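Local coordinates for protein endoglucanase FnCel5A (Fervidobacterium nodosum, PDB 3NCO) that probably hydrolyses internal beta-1,4-glucosidic bonds of cellulose, as a family 5 endoglucanase folded as a TIM barrel, at residues H103-L108 with P117-I122; F139-E144 with T152-L157; F210-Q213 with W217-P220. All coordinates share one frame; numbering follows the deposited sequence.

Contacts 1 and 2 are neighbours in the interior, and contact 3 lies nearer the surface, about 26 and 25 Å from contacts 1 and 2, centre to centre. The first two touch: Phe142, beside the indole of contact 2, turns its ring toward Phe105 and Leu108 of contact 1, so two consecutive parts of the barrel share one apolar layer. Both are built from aliphatic and aromatic groups, and no hydrogen bond crosses either. Contact 3 also lacks a crossing bond, but it sets a buried imidazole against an exposed indole and a valine in a loop after helix 208-211. A phosphate, probably from the crystallisation liquor, sits beside contact 2, and a His104-Glu106 hydrogen bond beside contact 1.

Contact 1: H103-L108 with P117-I122; sequences HHFEEL and PVLVEI
Phe105 and Val118 approach at about a right angle, the phenyl ring presenting its rim to Val118 and to the backbone N of Leu119. CZ of Phe105 lies 3.8 Å from CG1 of Val118, near the plane of the ring. One atom round the rim, CE1 of Phe105 is 4.0 Å from the N of Leu119. CD1 of Ile122 comes obliquely to the ring, 4.1 Å from CE1 of Phe105, its side chain running past the phenyl in the opposite sense. Phe105 stands at the N-cap of helix 106-110, and with CG anti to the backbone N (chi1 -165°) its ring is carried toward helix 112-130. Leu108, one turn on, lays its CB over one face of the same ring, 3.7 Å above the plane of Phe105 and offset toward the rim. CD2 of Leu108 then meets CD2 of Leu119 at 3.9 Å, methyl against methyl, the two side chains crossing obliquely. Away from this packing, NE2 of His104 donates to OE2 of Glu106 at 2.6 Å, close to the imidazole plane and on the anti lone pair of that oxygen. Leu108 and Leu119 also pack on helix 151-168, which extends the layer. Since no hydrogen bond joins the two segments, the short helix is held against the long one by the fit of apolar surfaces, while His104, just before the helix, pairs with Glu106 in its first turn.

Contact 2: F139-E144 with T152-L157; sequences FEIFNE and TKWNEL. With PO4 (phosphate ion), chain E.
Among the groups that pack helix 151-168 against the barrel, Trp154 is the one that reaches Ile141 and Phe142 in the chain just past strand 137-140; Val161 and Ile165, later in the helix, also pack on Ile141. The six-membered ring of the indole does the touching. CH2 of Trp154 is 3.7 Å from CG2 of Ile141 and equally 3.7 Å from CB of Phe142, both partners coming obliquely. The first torsion of Trp154 (chi1 174°) sets CG anti to the backbone N and extends the ring toward the barrel. Phe142 offers only the root of its side chain here, for its phenyl turns off toward Phe105. The helix is the crossover of a beta-alpha-beta unit that returns to strand 174-177, and the indole ties in that second strand as well: its NE1 is hydrogen-bonded to the backbone O of Asp177, whose OD2 is hydrogen-bonded to the backbone N of Glu144. Asn143, Glu144 and Pro145 resemble the Asn-Glu-Pro motif of family 5, whose glutamate is commonly the acid/base. With an alanine here instead of Trp154, the carbonyl of Asp177 would probably be left without its indole donor and a gap would open beside Ile141 and Phe142. On the outer side of the helix, a phosphate, probably from the crystallisation liquor, is gripped by two residues. OG1 of Thr152 donates to its O3 at 2.7 Å, and ND2 of Asn155 to its O4 at 3.0 Å.

Contact 3: F210-Q213 with W217-P220; sequences FTHQ and WVSP
His212 meets Trp217 and Val218 in the loop region between strands 198-204 and 256-261 of the barrel, after helix 208-211 and before helix 232-252, and its side chain can be traced outward from the backbone. At the root, CB of His212 lies 4.4 Å from CG2 of Val218, a loose apolar approach. Next comes the imidazole, directed by a chi1 of -70° that puts CG anti to the carbonyl carbon. The two ways of placing the imidazole nitrogens are not told apart with confidence, but the position of the ring is clear: the imidazole of His212 comes within 4.1 Å of CG2 of Val218 and the same 4.1 Å of CZ2 of Trp217. Both partners lie obliquely to the imidazole, and each of their side chains crosses that of His212 at about a right angle. OG1 of Thr211, hydrogen-bonded to the O of Tyr205, sits at the edge of the ring and in its plane, while the ring stacks on Phe208 and meets Tyr205 edge to face. Trp217 reaches this place from a first torsion in the crowded position, CG between the backbone N and the carbonyl carbon, and its indole meets Tyr264 edge to face. Next in the chain, NE2 of Gln213 donates to the O of Phe210 at 2.9 Å, in the carbonyl plane and on a lone pair, while OE1 of Gln213 accepts from the N of Val226. Across the two segments, by contrast, the approaches are long and no hydrogen bond forms, so the hold is one of van der Waals packing, and the imidazole is probably held in part by its stack on Phe208 and its edge-to-face contact with Tyr205.

Contact 1: H103-L108 with P117-I122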
ATOM      1  N   HIS A 103       6.244  -4.077   6.012  1.00 15.29           N
ATOM      2  CA  HIS A 103       6.511  -4.443   4.620  1.00 15.47           C
ATOM      3  C   HIS A 103       7.809  -5.264   4.603  1.00 16.57           C
ATOM      4  O   HIS A 103       8.735  -5.073   5.430  1.00 17.70           O
ATOM      5  CB  HIS A 103       6.712  -3.157   3.840  1.00 16.91           C
ATOM      6  CG  HIS A 103       6.305  -3.168   2.395  1.00 12.97           C
ATOM      7  ND1 HIS A 103       7.049  -3.700   1.360  1.00 17.48           N
ATOM      8  CD2 HIS A 103       5.264  -2.549   1.811  1.00 11.50           C
ATOM      9  CE1 HIS A 103       6.484  -3.388   0.196  1.00 11.27           C
ATOM     10  NE2 HIS A 103       5.382  -2.721   0.450  1.00 18.89           N
ATOM     11  N   HIS A 104       7.846  -6.241   3.701  1.00 16.68           N
ATOM     12  CA  HIS A 104       9.078  -7.001   3.496  1.00 16.87           C
ATOM     13  C   HIS A 104       9.590  -7.665   4.788  1.00 17.30           C
ATOM     14  O   HIS A 104      10.741  -7.510   5.136  1.00 17.61           O
ATOM     15  CB  HIS A 104      10.164  -6.101   2.869  1.00 18.24           C
ATOM     16  CG  HIS A 104      11.232  -6.867   2.161  1.00 22.59           C
ATOM     17  ND1 HIS A 104      11.481  -6.721   0.802  1.00 26.05           N
ATOM     18  CD2 HIS A 104      12.096  -7.811   2.607  1.00 23.10           C
ATOM     19  CE1 HIS A 104      12.471  -7.538   0.452  1.00 23.33           C
ATOM     20  NE2 HIS A 104      12.840  -8.222   1.520  1.00 22.76           N
ATOM     21  N   PHE A 105       8.738  -8.439   5.441  1.00 17.04           N
ATOM     22  CA  PHE A 105       9.166  -9.269   6.576  1.00 15.99           C
ATOM     23  C   PHE A 105       9.399 -10.714   6.059  1.00 17.08           C
ATOM     24  O   PHE A 105       8.511 -11.552   6.138  1.00 17.55           O
ATOM     25  CB  PHE A 105       8.068  -9.187   7.628  1.00 15.50           C
ATOM     26  CG  PHE A 105       8.454  -9.680   8.992  1.00 17.18           C
ATOM     27  CD1 PHE A 105       7.618  -9.368  10.094  1.00 16.30           C
ATOM     28  CD2 PHE A 105       9.622 -10.445   9.221  1.00 16.87           C
ATOM     29  CE1 PHE A 105       7.940  -9.855  11.383  1.00 15.48           C
ATOM     30  CE2 PHE A 105       9.953 -10.889  10.502  1.00 15.60           C
ATOM     31  CZ  PHE A 105       9.097 -10.583  11.595  1.00 16.13           C
ATOM     32  N   GLU A 106      10.610 -10.988   5.523  1.00 18.23           N
ATOM     33  CA  GLU A 106      10.871 -12.243   4.808  1.00 20.60           C
ATOM     34  C   GLU A 106      10.610 -13.465   5.687  1.00 19.10           C
ATOM     35  O   GLU A 106      10.019 -14.452   5.218  1.00 20.35           O
ATOM     36  CB  GLU A 106      12.308 -12.278   4.228  1.00 21.08           C
ATOM     37  CG  GLU A 106      12.517 -11.350   2.977  1.00 27.55           C
ATOM     38  CD  GLU A 106      14.000 -11.311   2.415  1.00 27.92           C
ATOM     39  OE1 GLU A 106      14.785 -12.297   2.595  1.00 33.60           O
ATOM     40  OE2 GLU A 106      14.390 -10.282   1.788  1.00 31.41           O
ATOM     41  N   GLU A 107      11.013 -13.413   6.950  1.00 18.11           N
ATOM     42  CA  GLU A 107      10.811 -14.568   7.836  1.00 19.11           C
ATOM     43  C   GLU A 107       9.328 -14.877   8.101  1.00 19.22           C
ATOM     44  O   GLU A 107       8.927 -16.032   8.277  1.00 20.54           O
ATOM     45  CB  GLU A 107      11.516 -14.336   9.176  1.00 19.65           C
ATOM     46  CG  GLU A 107      13.031 -14.109   8.997  1.00 23.92           C
ATOM     47  CD  GLU A 107      13.484 -12.628   8.808  1.00 26.92           C
ATOM     48  OE1 GLU A 107      12.743 -11.664   8.403  1.00 20.52           O
ATOM     49  OE2 GLU A 107      14.680 -12.419   9.096  1.00 32.33           O
ATOM     50  N   LEU A 108       8.514 -13.827   8.130  1.00 16.98           N
ATOM     51  CA  LEU A 108       7.058 -14.016   8.259  1.00 15.97           C
ATOM     52  C   LEU A 108       6.454 -14.821   7.092  1.00 16.36           C
ATOM     53  O   LEU A 108       5.551 -15.688   7.284  1.00 15.38           O
ATOM     54  CB  LEU A 108       6.367 -12.629   8.407  1.00 14.57           C
ATOM     55  CG  LEU A 108       4.850 -12.670   8.617  1.00 16.48           C
ATOM     56  CD1 LEU A 108       4.533 -13.454   9.843  1.00 17.43           C
ATOM     57  CD2 LEU A 108       4.351 -11.216   8.770  1.00 17.02           C
ATOM     58  N   PRO A 117       4.085 -13.889  15.975  1.00 18.02           N
ATOM     59  CA  PRO A 117       4.214 -13.214  17.255  1.00 18.01           C
ATOM     60  C   PRO A 117       5.189 -12.047  17.256  1.00 18.72           C
ATOM     61  O   PRO A 117       5.049 -11.165  18.100  1.00 19.04           O
ATOM     62  CB  PRO A 117       4.718 -14.321  18.180  1.00 20.08           C
ATOM     63  CG  PRO A 117       4.165 -15.593  17.572  1.00 17.83           C
ATOM     64  CD  PRO A 117       4.323 -15.340  16.097  1.00 18.75           C
ATOM     65  N   VAL A 118       6.160 -12.035  16.327  1.00 17.36           N
ATOM     66  CA  VAL A 118       7.098 -10.920  16.259  1.00 17.45           C
ATOM     67  C   VAL A 118       6.361  -9.718  15.647  1.00 17.12           C
ATOM     68  O   VAL A 118       6.487  -8.594  16.123  1.00 15.88           O
ATOM     69  CB  VAL A 118       8.384 -11.275  15.453  1.00 17.01           C
ATOM     70  CG1 VAL A 118       9.321 -10.069  15.361  1.00 18.25           C
ATOM     71  CG2 VAL A 118       9.078 -12.495  16.073  1.00 18.07           C
ATOM     72  N   LEU A 119       5.538  -9.964  14.621  1.00 16.77           N
ATOM     73  CA  LEU A 119       4.715  -8.900  14.064  1.00 16.73           C
ATOM     74  C   LEU A 119       3.786  -8.326  15.126  1.00 16.23           C
ATOM     75  O   LEU A 119       3.591  -7.100  15.215  1.00 17.84           O
ATOM     76  CB  LEU A 119       3.894  -9.433  12.862  1.00 16.33           C
ATOM     77  CG  LEU A 119       3.013  -8.389  12.178  1.00 18.79           C
ATOM     78  CD1 LEU A 119       3.854  -7.336  11.451  1.00 20.70           C
ATOM     79  CD2 LEU A 119       2.105  -9.189  11.240  1.00 13.46           C
ATOM     80  N   VAL A 120       3.204  -9.219  15.940  1.00 16.87           N
ATOM     81  CA  VAL A 120       2.326  -8.704  17.011  1.00 17.38           C
ATOM     82  C   VAL A 120       3.104  -7.710  17.904  1.00 17.93           C
ATOM     83  O   VAL A 120       2.579  -6.621  18.277  1.00 18.98           O
ATOM     84  CB  VAL A 120       1.715  -9.824  17.859  1.00 18.20           C
ATOM     85  CG1 VAL A 120       1.006  -9.272  19.044  1.00 18.84           C
ATOM     86  CG2 VAL A 120       0.704 -10.650  17.023  1.00 16.47           C
ATOM     87  N   GLU A 121       4.330  -8.077  18.299  1.00 17.08           N
ATOM     88  CA  GLU A 121       5.142  -7.199  19.167  1.00 18.14           C
ATOM     89  C   GLU A 121       5.565  -5.910  18.462  1.00 19.19           C
ATOM     90  O   GLU A 121       5.544  -4.842  19.074  1.00 18.32           O
ATOM     91  CB  GLU A 121       6.388  -7.916  19.657  1.00 20.39           C
ATOM     92  CG  GLU A 121       6.101  -9.101  20.593  1.00 20.52           C
ATOM     93  CD  GLU A 121       5.144  -8.741  21.743  1.00 23.98           C
ATOM     94  OE1 GLU A 121       5.409  -7.750  22.461  1.00 23.47           O
ATOM     95  OE2 GLU A 121       4.113  -9.422  21.937  1.00 25.61           O
ATOM     96  N   ILE A 122       5.888  -5.993  17.176  1.00 17.70           N
ATOM     97  CA  ILE A 122       6.179  -4.764  16.396  1.00 18.41           C
ATOM     98  C   ILE A 122       5.004  -3.820  16.479  1.00 18.10           C
ATOM     99  O   ILE A 122       5.143  -2.644  16.816  1.00 16.22           O
ATOM    100  CB  ILE A 122       6.512  -5.105  14.911  1.00 18.70           C
ATOM    101  CG1 ILE A 122       7.915  -5.693  14.858  1.00 20.44           C
ATOM    102  CG2 ILE A 122       6.394  -3.851  13.984  1.00 18.44           C
ATOM    103  CD1 ILE A 122       8.242  -6.417  13.552  1.00 16.55           C
TER

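Contact 2: F139-E144 with T152-L157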
ATOM      1  N   PHE A 139      -3.052   2.948  10.156  1.00 15.08           N
ATOM      2  CA  PHE A 139      -2.102   1.835  10.233  1.00 15.09           C
ATOM      3  C   PHE A 139      -2.448   0.783   9.186  1.00 15.75           C
ATOM      4  O   PHE A 139      -3.609   0.701   8.765  1.00 16.25           O
ATOM      5  CB  PHE A 139      -2.209   1.134  11.586  1.00 15.98           C
ATOM      6  CG  PHE A 139      -1.783   1.994  12.746  1.00 15.46           C
ATOM      7  CD1 PHE A 139      -1.012   3.133  12.494  1.00 18.89           C
ATOM      8  CD2 PHE A 139      -2.093   1.635  14.091  1.00 17.39           C
ATOM      9  CE1 PHE A 139      -0.595   3.957  13.506  1.00 16.75           C
ATOM     10  CE2 PHE A 139      -1.656   2.440  15.161  1.00 16.72           C
ATOM     11  CZ  PHE A 139      -0.880   3.602  14.880  1.00 17.17           C
ATOM     12  N   GLU A 140      -1.471  -0.030   8.768  1.00 15.92           N
ATOM     13  CA  GLU A 140      -1.716  -1.088   7.802  1.00 15.97           C
ATOM     14  C   GLU A 140      -0.904  -2.311   8.222  1.00 13.99           C
ATOM     15  O   GLU A 140       0.308  -2.290   8.065  1.00 13.06           O
ATOM     16  CB  GLU A 140      -1.284  -0.615   6.417  1.00 16.43           C
ATOM     17  CG  GLU A 140      -1.495  -1.745   5.375  1.00 15.43           C
ATOM     18  CD  GLU A 140      -1.094  -1.397   3.952  1.00 18.58           C
ATOM     19  OE1 GLU A 140      -0.557  -0.288   3.750  1.00 15.96           O
ATOM     20  OE2 GLU A 140      -1.292  -2.223   3.060  1.00 16.88           O
ATOM     21  N   ILE A 141      -1.563  -3.319   8.804  1.00 15.75           N
ATOM     22  CA  ILE A 141      -0.868  -4.394   9.520  1.00 14.98           C
ATOM     23  C   ILE A 141       0.284  -5.047   8.765  1.00 14.78           C
ATOM     24  O   ILE A 141       1.404  -5.146   9.287  1.00 14.20           O
ATOM     25  CB  ILE A 141      -1.853  -5.481   9.950  1.00 14.41           C
ATOM     26  CG1 ILE A 141      -2.729  -4.853  11.035  1.00 16.52           C
ATOM     27  CG2 ILE A 141      -1.103  -6.674  10.620  1.00 14.33           C
ATOM     28  CD1 ILE A 141      -3.971  -5.718  11.381  1.00 15.52           C
ATOM     29  N   PHE A 142       0.018  -5.459   7.516  1.00 14.86           N
ATOM     30  CA  PHE A 142       1.062  -6.118   6.726  1.00 14.36           C
ATOM     31  C   PHE A 142       0.810  -6.005   5.233  1.00 14.05           C
ATOM     32  O   PHE A 142      -0.321  -6.153   4.770  1.00 13.32           O
ATOM     33  CB  PHE A 142       1.270  -7.579   7.149  1.00 16.05           C
ATOM     34  CG  PHE A 142       2.528  -8.183   6.618  1.00 18.98           C
ATOM     35  CD1 PHE A 142       3.799  -7.662   6.958  1.00 17.92           C
ATOM     36  CD2 PHE A 142       2.446  -9.240   5.718  1.00 20.16           C
ATOM     37  CE1 PHE A 142       4.965  -8.214   6.397  1.00 21.49           C
ATOM     38  CE2 PHE A 142       3.599  -9.827   5.192  1.00 21.10           C
ATOM     39  CZ  PHE A 142       4.848  -9.322   5.519  1.00 21.38           C
ATOM     40  N   ASN A 143       1.889  -5.801   4.488  1.00 14.03           N
ATOM     41  CA  ASN A 143       1.823  -5.725   3.031  1.00 13.49           C
ATOM     42  C   ASN A 143       1.839  -7.112   2.409  1.00 15.19           C
ATOM     43  O   ASN A 143       2.735  -7.908   2.638  1.00 14.95           O
ATOM     44  CB  ASN A 143       3.080  -4.984   2.576  1.00 13.48           C
ATOM     45  CG  ASN A 143       3.179  -4.868   1.081  1.00 15.02           C
ATOM     46  OD1 ASN A 143       4.077  -5.468   0.447  1.00 20.31           O
ATOM     47  ND2 ASN A 143       2.281  -4.186   0.526  1.00  9.42           N
ATOM     48  N   GLU A 144       0.822  -7.375   1.575  1.00 14.69           N
ATOM     49  CA  GLU A 144       0.862  -8.613   0.749  1.00 14.57           C
ATOM     50  C   GLU A 144       1.200  -9.898   1.525  1.00 13.48           C
ATOM     51  O   GLU A 144       2.265 -10.467   1.358  1.00 14.12           O
ATOM     52  CB  GLU A 144       1.847  -8.423  -0.410  1.00 15.37           C
ATOM     53  CG  GLU A 144       1.327  -7.405  -1.386  1.00 16.03           C
ATOM     54  CD  GLU A 144       2.198  -7.229  -2.585  1.00 16.02           C
ATOM     55  OE1 GLU A 144       3.273  -7.856  -2.663  1.00 21.32           O
ATOM     56  OE2 GLU A 144       1.876  -6.425  -3.460  1.00 18.28           O
ATOM     57  N   THR A 152      -5.577 -18.578   5.341  1.00 16.12           N
ATOM     58  CA  THR A 152      -5.934 -19.100   6.669  1.00 17.30           C
ATOM     59  C   THR A 152      -5.065 -18.580   7.805  1.00 16.78           C
ATOM     60  O   THR A 152      -5.581 -18.183   8.857  1.00 17.68           O
ATOM     61  CB  THR A 152      -5.938 -20.645   6.601  1.00 16.69           C
ATOM     62  OG1 THR A 152      -6.906 -21.060   5.631  1.00 18.90           O
ATOM     63  CG2 THR A 152      -6.193 -21.336   7.970  1.00 21.89           C
ATOM     64  N   LYS A 153      -3.751 -18.610   7.626  1.00 16.07           N
ATOM     65  CA  LYS A 153      -2.845 -18.145   8.688  1.00 16.05           C
ATOM     66  C   LYS A 153      -3.022 -16.660   8.871  1.00 14.75           C
ATOM     67  O   LYS A 153      -2.942 -16.143   9.990  1.00 15.07           O
ATOM     68  CB  LYS A 153      -1.401 -18.395   8.260  1.00 17.18           C
ATOM     69  CG  LYS A 153      -1.034 -19.881   8.201  1.00 21.02           C
ATOM     70  CD  LYS A 153      -0.776 -20.505   9.574  1.00 25.05           C
ATOM     71  CE  LYS A 153      -0.154 -21.920   9.500  1.00 23.33           C
ATOM     72  NZ  LYS A 153      -0.296 -22.397  10.927  1.00 24.24           N
ATOM     73  N   TRP A 154      -3.223 -15.950   7.765  1.00 15.39           N
ATOM     74  CA  TRP A 154      -3.410 -14.523   7.879  1.00 14.56           C
ATOM     75  C   TRP A 154      -4.695 -14.195   8.592  1.00 14.44           C
ATOM     76  O   TRP A 154      -4.730 -13.267   9.385  1.00 13.90           O
ATOM     77  CB  TRP A 154      -3.389 -13.945   6.487  1.00 13.60           C
ATOM     78  CG  TRP A 154      -3.699 -12.534   6.370  1.00 12.94           C
ATOM     79  CD1 TRP A 154      -4.680 -12.020   5.586  1.00 15.78           C
ATOM     80  CD2 TRP A 154      -3.020 -11.409   6.999  1.00 14.26           C
ATOM     81  NE1 TRP A 154      -4.681 -10.636   5.686  1.00 12.49           N
ATOM     82  CE2 TRP A 154      -3.647 -10.237   6.500  1.00 16.06           C
ATOM     83  CE3 TRP A 154      -1.908 -11.283   7.841  1.00 14.25           C
ATOM     84  CZ2 TRP A 154      -3.256  -8.936   6.894  1.00 13.66           C
ATOM     85  CZ3 TRP A 154      -1.484  -9.977   8.217  1.00 14.20           C
ATOM     86  CH2 TRP A 154      -2.194  -8.832   7.761  1.00 16.84           C
ATOM     87  N   ASN A 155      -5.750 -14.948   8.326  1.00 15.11           N
ATOM     88  CA  ASN A 155      -7.031 -14.678   8.931  1.00 15.40           C
ATOM     89  C   ASN A 155      -6.893 -14.894  10.439  1.00 16.45           C
ATOM     90  O   ASN A 155      -7.623 -14.284  11.240  1.00 17.13           O
ATOM     91  CB  ASN A 155      -8.085 -15.653   8.361  1.00 15.59           C
ATOM     92  CG  ASN A 155      -8.639 -15.174   7.054  1.00 18.76           C
ATOM     93  OD1 ASN A 155      -8.609 -13.991   6.801  1.00 14.98           O
ATOM     94  ND2 ASN A 155      -9.103 -16.068   6.218  1.00 19.29           N
ATOM     95  N   GLU A 156      -5.967 -15.778  10.812  1.00 17.25           N
ATOM     96  CA  GLU A 156      -5.709 -16.060  12.226  1.00 18.45           C
ATOM     97  C   GLU A 156      -4.834 -15.003  12.898  1.00 17.76           C
ATOM     98  O   GLU A 156      -5.056 -14.625  14.072  1.00 18.24           O
ATOM     99  CB  GLU A 156      -5.105 -17.461  12.426  1.00 19.85           C
ATOM    100  CG  GLU A 156      -6.096 -18.576  11.959  1.00 22.69           C
ATOM    101  CD  GLU A 156      -5.486 -19.995  11.762  1.00 25.07           C
ATOM    102  OE1 GLU A 156      -6.299 -20.965  11.637  1.00 32.44           O
ATOM    103  OE2 GLU A 156      -4.244 -20.150  11.678  1.00 26.96           O
ATOM    104  N   LEU A 157      -3.828 -14.533  12.139  1.00 16.55           N
ATOM    105  CA  LEU A 157      -2.846 -13.606  12.637  1.00 16.20           C
ATOM    106  C   LEU A 157      -3.282 -12.139  12.773  1.00 15.81           C
ATOM    107  O   LEU A 157      -3.050 -11.506  13.809  1.00 16.20           O
ATOM    108  CB  LEU A 157      -1.578 -13.697  11.731  1.00 15.18           C
ATOM    109  CG  LEU A 157      -0.452 -12.715  12.062  1.00 16.42           C
ATOM    110  CD1 LEU A 157       0.014 -12.929  13.499  1.00 15.09           C
ATOM    111  CD2 LEU A 157       0.724 -12.928  11.088  1.00 15.11           C
TER
HETATM  112  P   PO4 E 321     -10.019 -19.948   6.766  1.00 39.40           P
HETATM  113  O1  PO4 E 321      -9.975 -19.726   5.262  1.00 42.17           O
HETATM  114  O2  PO4 E 321     -11.445 -20.207   7.254  1.00 41.95           O
HETATM  115  O3  PO4 E 321      -9.170 -21.194   7.019  1.00 36.26           O
HETATM  116  O4  PO4 E 321      -9.568 -18.689   7.522  1.00 31.19           O

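Contact 3: F210-Q213 with W217-P220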
ATOM      1  N   PHE A 210       2.276  -7.452 -18.642  1.00 21.12           N
ATOM      2  CA  PHE A 210       2.401  -6.068 -19.085  1.00 20.77           C
ATOM      3  C   PHE A 210       3.072  -5.193 -18.027  1.00 19.86           C
ATOM      4  O   PHE A 210       4.050  -4.489 -18.317  1.00 19.68           O
ATOM      5  CB  PHE A 210       1.064  -5.444 -19.506  1.00 20.80           C
ATOM      6  CG  PHE A 210       1.176  -3.955 -19.746  1.00 20.22           C
ATOM      7  CD1 PHE A 210       1.860  -3.468 -20.870  1.00 20.75           C
ATOM      8  CD2 PHE A 210       0.709  -3.041 -18.817  1.00 18.01           C
ATOM      9  CE1 PHE A 210       2.034  -2.108 -21.061  1.00 22.72           C
ATOM     10  CE2 PHE A 210       0.882  -1.667 -18.984  1.00 21.55           C
ATOM     11  CZ  PHE A 210       1.538  -1.195 -20.109  1.00 20.29           C
ATOM     12  N   THR A 211       2.564  -5.219 -16.786  1.00 18.83           N
ATOM     13  CA  THR A 211       3.058  -4.259 -15.801  1.00 18.92           C
ATOM     14  C   THR A 211       4.461  -4.637 -15.314  1.00 19.65           C
ATOM     15  O   THR A 211       5.190  -3.779 -14.785  1.00 19.41           O
ATOM     16  CB  THR A 211       2.151  -4.197 -14.560  1.00 20.06           C
ATOM     17  OG1 THR A 211       2.174  -5.480 -13.894  1.00 19.60           O
ATOM     18  CG2 THR A 211       0.687  -3.738 -14.951  1.00 17.81           C
ATOM     19  N   HIS A 212       4.843  -5.915 -15.473  1.00 19.11           N
ATOM     20  CA  HIS A 212       6.163  -6.334 -14.969  1.00 19.55           C
ATOM     21  C   HIS A 212       7.084  -6.814 -16.072  1.00 20.13           C
ATOM     22  O   HIS A 212       8.096  -7.459 -15.776  1.00 21.61           O
ATOM     23  CB  HIS A 212       6.047  -7.402 -13.862  1.00 19.54           C
ATOM     24  CG  HIS A 212       5.486  -6.869 -12.598  1.00 18.73           C
ATOM     25  ND1 HIS A 212       6.187  -6.850 -11.403  1.00 24.90           N
ATOM     26  CD2 HIS A 212       4.299  -6.265 -12.357  1.00 15.86           C
ATOM     27  CE1 HIS A 212       5.442  -6.262 -10.477  1.00 18.38           C
ATOM     28  NE2 HIS A 212       4.293  -5.902 -11.028  1.00 23.04           N
ATOM     29  N   GLN A 213       6.790  -6.467 -17.334  1.00 20.63           N
ATOM     30  CA  GLN A 213       7.705  -6.854 -18.422  1.00 20.93           C
ATOM     31  C   GLN A 213       9.078  -6.243 -18.164  1.00 22.00           C
ATOM     32  O   GLN A 213       9.214  -5.075 -17.725  1.00 21.95           O
ATOM     33  CB  GLN A 213       7.167  -6.424 -19.774  1.00 22.89           C
ATOM     34  CG  GLN A 213       7.074  -4.922 -19.931  1.00 21.48           C
ATOM     35  CD  GLN A 213       6.329  -4.565 -21.201  1.00 21.96           C
ATOM     36  OE1 GLN A 213       6.864  -4.720 -22.302  1.00 24.03           O
ATOM     37  NE2 GLN A 213       5.058  -4.153 -21.065  1.00 21.65           N
ATOM     38  N   TRP A 217      13.793  -8.701 -11.271  1.00 23.71           N
ATOM     39  CA  TRP A 217      13.513  -9.433 -10.037  1.00 23.07           C
ATOM     40  C   TRP A 217      12.431 -10.531 -10.161  1.00 23.01           C
ATOM     41  O   TRP A 217      12.112 -11.226  -9.193  1.00 23.87           O
ATOM     42  CB  TRP A 217      13.135  -8.450  -8.922  1.00 23.02           C
ATOM     43  CG  TRP A 217      11.842  -7.708  -9.128  1.00 23.80           C
ATOM     44  CD1 TRP A 217      10.605  -8.064  -8.637  1.00 24.23           C
ATOM     45  CD2 TRP A 217      11.646  -6.467  -9.841  1.00 24.74           C
ATOM     46  NE1 TRP A 217       9.652  -7.125  -9.008  1.00 23.87           N
ATOM     47  CE2 TRP A 217      10.259  -6.148  -9.754  1.00 25.08           C
ATOM     48  CE3 TRP A 217      12.501  -5.601 -10.541  1.00 25.97           C
ATOM     49  CZ2 TRP A 217       9.707  -4.985 -10.334  1.00 25.82           C
ATOM     50  CZ3 TRP A 217      11.951  -4.454 -11.141  1.00 26.13           C
ATOM     51  CH2 TRP A 217      10.559  -4.160 -11.027  1.00 25.10           C
ATOM     52  N   VAL A 218      11.795 -10.618 -11.317  1.00 21.99           N
ATOM     53  CA  VAL A 218      10.731 -11.620 -11.504  1.00 22.11           C
ATOM     54  C   VAL A 218      11.408 -12.809 -12.151  1.00 22.76           C
ATOM     55  O   VAL A 218      12.279 -12.623 -12.988  1.00 23.76           O
ATOM     56  CB  VAL A 218       9.621 -11.053 -12.419  1.00 21.84           C
ATOM     57  CG1 VAL A 218       8.588 -12.146 -12.829  1.00 22.76           C
ATOM     58  CG2 VAL A 218       8.943  -9.901 -11.715  1.00 21.52           C
ATOM     59  N   SER A 219      10.981 -14.010 -11.780  1.00 23.60           N
ATOM     60  CA  SER A 219      11.628 -15.231 -12.265  1.00 25.18           C
ATOM     61  C   SER A 219      10.589 -16.153 -12.960  1.00 24.34           C
ATOM     62  O   SER A 219       9.689 -16.637 -12.311  1.00 25.82           O
ATOM     63  CB  SER A 219      12.345 -15.912 -11.068  1.00 25.83           C
ATOM     64  OG  SER A 219      13.112 -17.016 -11.506  1.00 34.36           O
ATOM     65  N   PRO A 220      10.703 -16.385 -14.275  1.00 25.24           N
ATOM     66  CA  PRO A 220      11.673 -15.928 -15.266  1.00 25.49           C
ATOM     67  C   PRO A 220      11.441 -14.443 -15.595  1.00 26.32           C
ATOM     68  O   PRO A 220      10.325 -13.929 -15.465  1.00 25.29           O
ATOM     69  CB  PRO A 220      11.376 -16.806 -16.491  1.00 27.01           C
ATOM     70  CG  PRO A 220       9.877 -17.120 -16.357  1.00 26.07           C
ATOM     71  CD  PRO A 220       9.691 -17.293 -14.869  1.00 24.18           C
TER